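Peptide methionine sulfoxide reductase MsrA (PDB 5FA9) probably repairs oxidised proteins as a fused MsrA-MsrB enzyme, reducing both the S and the R forms of methionine sulfoxide back to methionine. Local coordinates at residues Gly24-Asn34 with Asp49-Asp59. The protein carries 2 engineered substitutions. Numbering follows the deposited sequence.
Sequences GVKETDTGYAN and DHAETVKIVYD. With D1D ((4S,5S)-1,2-dithiane-4,5-diol), chain F.
Val-54 and Thr-30 face each other in a non-hydrogen-bonded pair of the antiparallel strands 25-33 and 51-59, neighbours in the central mixed sheet of the MsrA domain. Their methyls meet at 4.0 Å (Thr-30 CG2 to Val-54 CG2) beneath helix 12-19, where beta-branched residues suit both the extended backbone and the close packing. Next along this face, Thr-28 and Ile-56 lie side by side, with CG2 of Thr-28 3.8 Å from CD1 of Ile-56. The threonine can also serve a polar neighbour, because its OG1 stands between backbone N and carbonyl carbon (chi1 57°) and hydrogen-bonds to Glu-16 of helix 12-19. Farther along, Glu-52 runs extended to the bound dithiane, its OE1 3.3 Å from C2 of D1D, while OE2 takes the backbone N-H of Phe-12. That bond, from a backbone N-H of the same pocket, helps hold the carboxylate beside the ligand, close to the engineered Ser-11 at the predicted active site.

The opposite face is looser and partly open to solvent over Glu-27, Asp-29 and Lys-55. Lys-55 is fully extended (chi1 175°), its aliphatic chain running alongside Asp-29 with CD 4.0 Å from OD2. One water spans Lys-55 NZ and Glu-27 OE2, while Glu-27 OE1 forms a salt bridge with Lys-26 of the second subunit. Beside Glu-27 a classic beta bulge sets Lys-26 and Glu-27 opposite Val-57, whose carbonyl accepts both backbone N-H groups. Near the other end of this face, Thr-53 forms a hydrogen-bonded pair with Gly-31, and the small Ala-33 packs tightly, its CB 3.2 Å from Thr-53 OG1. That hydroxyl donates to Ala-51 O from above the carbonyl plane, leaving the in-plane approach to Ala-33 N, 2.9 Å from Ala-51 O.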
loop_
_atom_site.group_PDB
_atom_site.type_symbol
_atom_site.label_atom_id
_atom_site.label_comp_id
_atom_site.label_asym_id
_atom_site.label_seq_id
_atom_site.Cartn_x
_atom_site.Cartn_y
_atom_site.Cartn_z
ATOM N N GLY B 24 0.762 6.946 -10.548
ATOM C CA GLY B 24 0.728 5.712 -9.786
ATOM C C GLY B 24 1.414 5.838 -8.441
ATOM O O GLY B 24 1.116 5.088 -7.512
ATOM N N VAL B 25 2.338 6.788 -8.334
ATOM C CA VAL B 25 3.008 7.053 -7.066
ATOM C C VAL B 25 2.056 7.771 -6.115
ATOM O O VAL B 25 1.577 8.866 -6.411
ATOM C CB VAL B 25 4.279 7.898 -7.259
ATOM C CG1 VAL B 25 4.847 8.314 -5.912
ATOM C CG2 VAL B 25 5.313 7.123 -8.061
ATOM N N LYS B 26 1.786 7.149 -4.974
ATOM C CA LYS B 26 0.786 7.663 -4.045
ATOM C C LYS B 26 1.411 8.401 -2.865
ATOM O O LYS B 26 0.765 9.245 -2.244
ATOM C CB LYS B 26 -0.098 6.522 -3.539
ATOM C CG LYS B 26 -0.636 5.625 -4.642
ATOM C CD LYS B 26 -2.058 5.181 -4.348
ATOM C CE LYS B 26 -3.049 6.304 -4.617
ATOM N NZ LYS B 26 -4.401 5.997 -4.076
ATOM N N GLU B 27 2.666 8.085 -2.561
ATOM C CA GLU B 27 3.352 8.704 -1.432
ATOM C C GLU B 27 4.867 8.556 -1.536
ATOM O O GLU B 27 5.375 7.488 -1.877
ATOM C CB GLU B 27 2.855 8.097 -0.115
ATOM C CG GLU B 27 3.677 8.476 1.108
ATOM C CD GLU B 27 3.076 7.953 2.399
ATOM O OE1 GLU B 27 1.843 8.049 2.565
ATOM O OE2 GLU B 27 3.836 7.442 3.249
ATOM N N THR B 28 5.582 9.639 -1.243
ATOM C CA THR B 28 7.040 9.612 -1.195
ATOM C C THR B 28 7.547 10.144 0.140
ATOM O O THR B 28 6.996 11.099 0.688
ATOM C CB THR B 28 7.665 10.438 -2.334
ATOM O OG1 THR B 28 7.179 11.785 -2.277
ATOM C CG2 THR B 28 7.319 9.837 -3.686
ATOM N N ASP B 29 8.599 9.520 0.660
ATOM C CA ASP B 29 9.218 9.962 1.905
ATOM C C ASP B 29 10.734 9.824 1.828
ATOM O O ASP B 29 11.248 8.790 1.405
ATOM C CB ASP B 29 8.688 9.161 3.096
ATOM C CG ASP B 29 7.185 9.265 3.248
ATOM O OD1 ASP B 29 6.692 10.363 3.579
ATOM O OD2 ASP B 29 6.499 8.244 3.036
ATOM N N THR B 30 11.443 10.865 2.247
ATOM C CA THR B 30 12.900 10.835 2.264
ATOM C C THR B 30 13.404 10.321 3.605
ATOM O O THR B 30 12.804 10.590 4.646
ATOM C CB THR B 30 13.498 12.223 1.988
ATOM O OG1 THR B 30 13.002 13.160 2.952
ATOM C CG2 THR B 30 13.120 12.694 0.595
ATOM N N GLY B 31 14.506 9.580 3.579
ATOM C CA GLY B 31 15.049 9.005 4.795
ATOM C C GLY B 31 16.427 8.391 4.636
ATOM O O GLY B 31 17.089 8.568 3.612
ATOM N N TYR B 32 16.855 7.664 5.662
ATOM C CA TYR B 32 18.185 7.070 5.696
ATOM C C TYR B 32 18.088 5.565 5.926
ATOM O O TYR B 32 17.552 5.119 6.940
ATOM C CB TYR B 32 19.029 7.732 6.786
ATOM C CG TYR B 32 18.908 9.240 6.809
ATOM C CD1 TYR B 32 19.677 10.033 5.967
ATOM C CD2 TYR B 32 18.017 9.871 7.671
ATOM C CE1 TYR B 32 19.566 11.412 5.984
ATOM C CE2 TYR B 32 17.899 11.248 7.694
ATOM C CZ TYR B 32 18.675 12.014 6.849
ATOM O OH TYR B 32 18.561 13.385 6.869
ATOM N N ALA B 33 18.610 4.784 4.984
ATOM C CA ALA B 33 18.424 3.336 5.006
ATOM C C ALA B 33 19.713 2.559 5.264
ATOM O O ALA B 33 20.780 2.926 4.769
ATOM C CB ALA B 33 17.799 2.878 3.700
ATOM N N ASN B 34 19.590 1.483 6.037
ATOM C CA ASN B 34 20.694 0.568 6.330
ATOM C C ASN B 34 21.946 1.266 6.851
ATOM O O ASN B 34 22.326 1.095 8.010
ATOM C CB ASN B 34 21.042 -0.253 5.085
ATOM C CG ASN B 34 20.006 -1.320 4.784
ATOM O OD1 ASN B 34 18.873 -1.253 5.261
ATOM N ND2 ASN B 34 20.392 -2.312 3.991
ATOM N N ASP B 49 26.650 4.228 8.780
ATOM C CA ASP B 49 26.676 4.813 7.444
ATOM C C ASP B 49 25.380 4.496 6.702
ATOM O O ASP B 49 25.248 3.448 6.069
ATOM C CB ASP B 49 27.893 4.320 6.653
ATOM C CG ASP B 49 28.055 2.815 6.700
ATOM O OD1 ASP B 49 27.716 2.210 7.738
ATOM O OD2 ASP B 49 28.521 2.237 5.694
ATOM N N HIS B 50 24.423 5.413 6.788
ATOM C CA HIS B 50 23.123 5.219 6.163
ATOM C C HIS B 50 23.096 5.870 4.787
ATOM O O HIS B 50 23.687 6.930 4.582
ATOM C CB HIS B 50 22.011 5.803 7.038
ATOM C CG HIS B 50 21.854 5.119 8.361
ATOM N ND1 HIS B 50 21.418 3.817 8.479
ATOM C CD2 HIS B 50 22.068 5.560 9.623
ATOM C CE1 HIS B 50 21.373 3.484 9.757
ATOM N NE2 HIS B 50 21.762 4.524 10.472
ATOM N N ALA B 51 22.402 5.235 3.849
ATOM C CA ALA B 51 22.253 5.788 2.510
ATOM C C ALA B 51 20.990 6.634 2.413
ATOM O O ALA B 51 19.940 6.260 2.935
ATOM C CB ALA B 51 22.228 4.674 1.475
ATOM N N GLU B 52 21.101 7.774 1.741
ATOM C CA GLU B 52 19.956 8.650 1.533
ATOM C C GLU B 52 18.959 7.988 0.590
ATOM O O GLU B 52 19.252 7.768 -0.584
ATOM C CB GLU B 52 20.407 10.003 0.985
ATOM C CG GLU B 52 21.225 10.819 1.974
ATOM C CD GLU B 52 21.424 12.254 1.529
ATOM O OE1 GLU B 52 22.253 12.956 2.145
ATOM O OE2 GLU B 52 20.747 12.680 0.570
ATOM N N THR B 53 17.780 7.674 1.117
ATOM C CA THR B 53 16.814 6.852 0.401
ATOM C C THR B 53 15.427 7.488 0.394
ATOM O O THR B 53 15.033 8.156 1.350
ATOM C CB THR B 53 16.730 5.440 1.026
ATOM O OG1 THR B 53 18.051 4.906 1.181
ATOM C CG2 THR B 53 15.907 4.497 0.158
ATOM N N VAL B 54 14.696 7.284 -0.697
ATOM C CA VAL B 54 13.320 7.750 -0.800
ATOM C C VAL B 54 12.350 6.573 -0.804
ATOM O O VAL B 54 12.456 5.672 -1.636
ATOM C CB VAL B 54 13.095 8.591 -2.069
ATOM C CG1 VAL B 54 11.627 8.963 -2.204
ATOM C CG2 VAL B 54 13.959 9.836 -2.035
ATOM N N LYS B 55 11.410 6.583 0.136
ATOM C CA LYS B 55 10.370 5.563 0.192
ATOM C C LYS B 55 9.323 5.819 -0.884
ATOM O O LYS B 55 8.770 6.914 -0.972
ATOM C CB LYS B 55 9.717 5.537 1.574
ATOM C CG LYS B 55 8.540 4.580 1.692
ATOM C CD LYS B 55 8.015 4.532 3.117
ATOM C CE LYS B 55 6.854 3.561 3.248
ATOM N NZ LYS B 55 6.334 3.513 4.644
ATOM N N ILE B 56 9.060 4.809 -1.707
ATOM C CA ILE B 56 8.092 4.944 -2.789
ATOM C C ILE B 56 6.892 4.025 -2.597
ATOM O O ILE B 56 7.009 2.809 -2.733
ATOM C CB ILE B 56 8.729 4.634 -4.158
ATOM C CG1 ILE B 56 9.978 5.491 -4.379
ATOM C CG2 ILE B 56 7.719 4.851 -5.275
ATOM C CD1 ILE B 56 9.683 6.962 -4.549
ATOM N N VAL B 57 5.738 4.610 -2.294
ATOM C CA VAL B 57 4.497 3.852 -2.207
ATOM C C VAL B 57 3.697 4.060 -3.488
ATOM O O VAL B 57 3.382 5.193 -3.851
ATOM C CB VAL B 57 3.652 4.268 -0.990
ATOM C CG1 VAL B 57 2.352 3.481 -0.953
ATOM C CG2 VAL B 57 4.439 4.065 0.295
ATOM N N TYR B 58 3.366 2.968 -4.170
ATOM C CA TYR B 58 2.763 3.071 -5.493
ATOM C C TYR B 58 1.672 2.034 -5.750
ATOM O O TYR B 58 1.602 1.004 -5.080
ATOM C CB TYR B 58 3.847 2.946 -6.568
ATOM C CG TYR B 58 4.484 1.573 -6.646
ATOM C CD1 TYR B 58 5.478 1.194 -5.752
ATOM C CD2 TYR B 58 4.099 0.660 -7.620
ATOM C CE1 TYR B 58 6.066 -0.056 -5.822
ATOM C CE2 TYR B 58 4.680 -0.593 -7.698
ATOM C CZ TYR B 58 5.664 -0.944 -6.797
ATOM O OH TYR B 58 6.245 -2.190 -6.870
ATOM N N ASP B 59 0.825 2.328 -6.732
ATOM C CA ASP B 59 -0.202 1.398 -7.183
ATOM C C ASP B 59 0.308 0.649 -8.410
ATOM O O ASP B 59 0.529 1.248 -9.464
ATOM C CB ASP B 59 -1.502 2.141 -7.505
ATOM C CG ASP B 59 -2.673 1.201 -7.748
ATOM O OD1 ASP B 59 -2.469 -0.031 -7.769
ATOM O OD2 ASP B 59 -3.804 1.701 -7.923
HETATM S S1 D1D F . 21.232 15.965 4.234
HETATM C C1 D1D F . 20.194 16.321 3.046
HETATM C C2 D1D F . 20.767 15.900 1.598
HETATM O O2 D1D F . 19.972 16.300 0.708
HETATM C C3 D1D F . 22.324 16.564 1.299
HETATM O O3 D1D F . 22.769 16.096 0.218
HETATM C C4 D1D F . 23.369 16.233 2.483
HETATM S S4 D1D F . 22.800 16.640 3.940
HETATM O O HOH W 1 3.823 4.717 4.698
#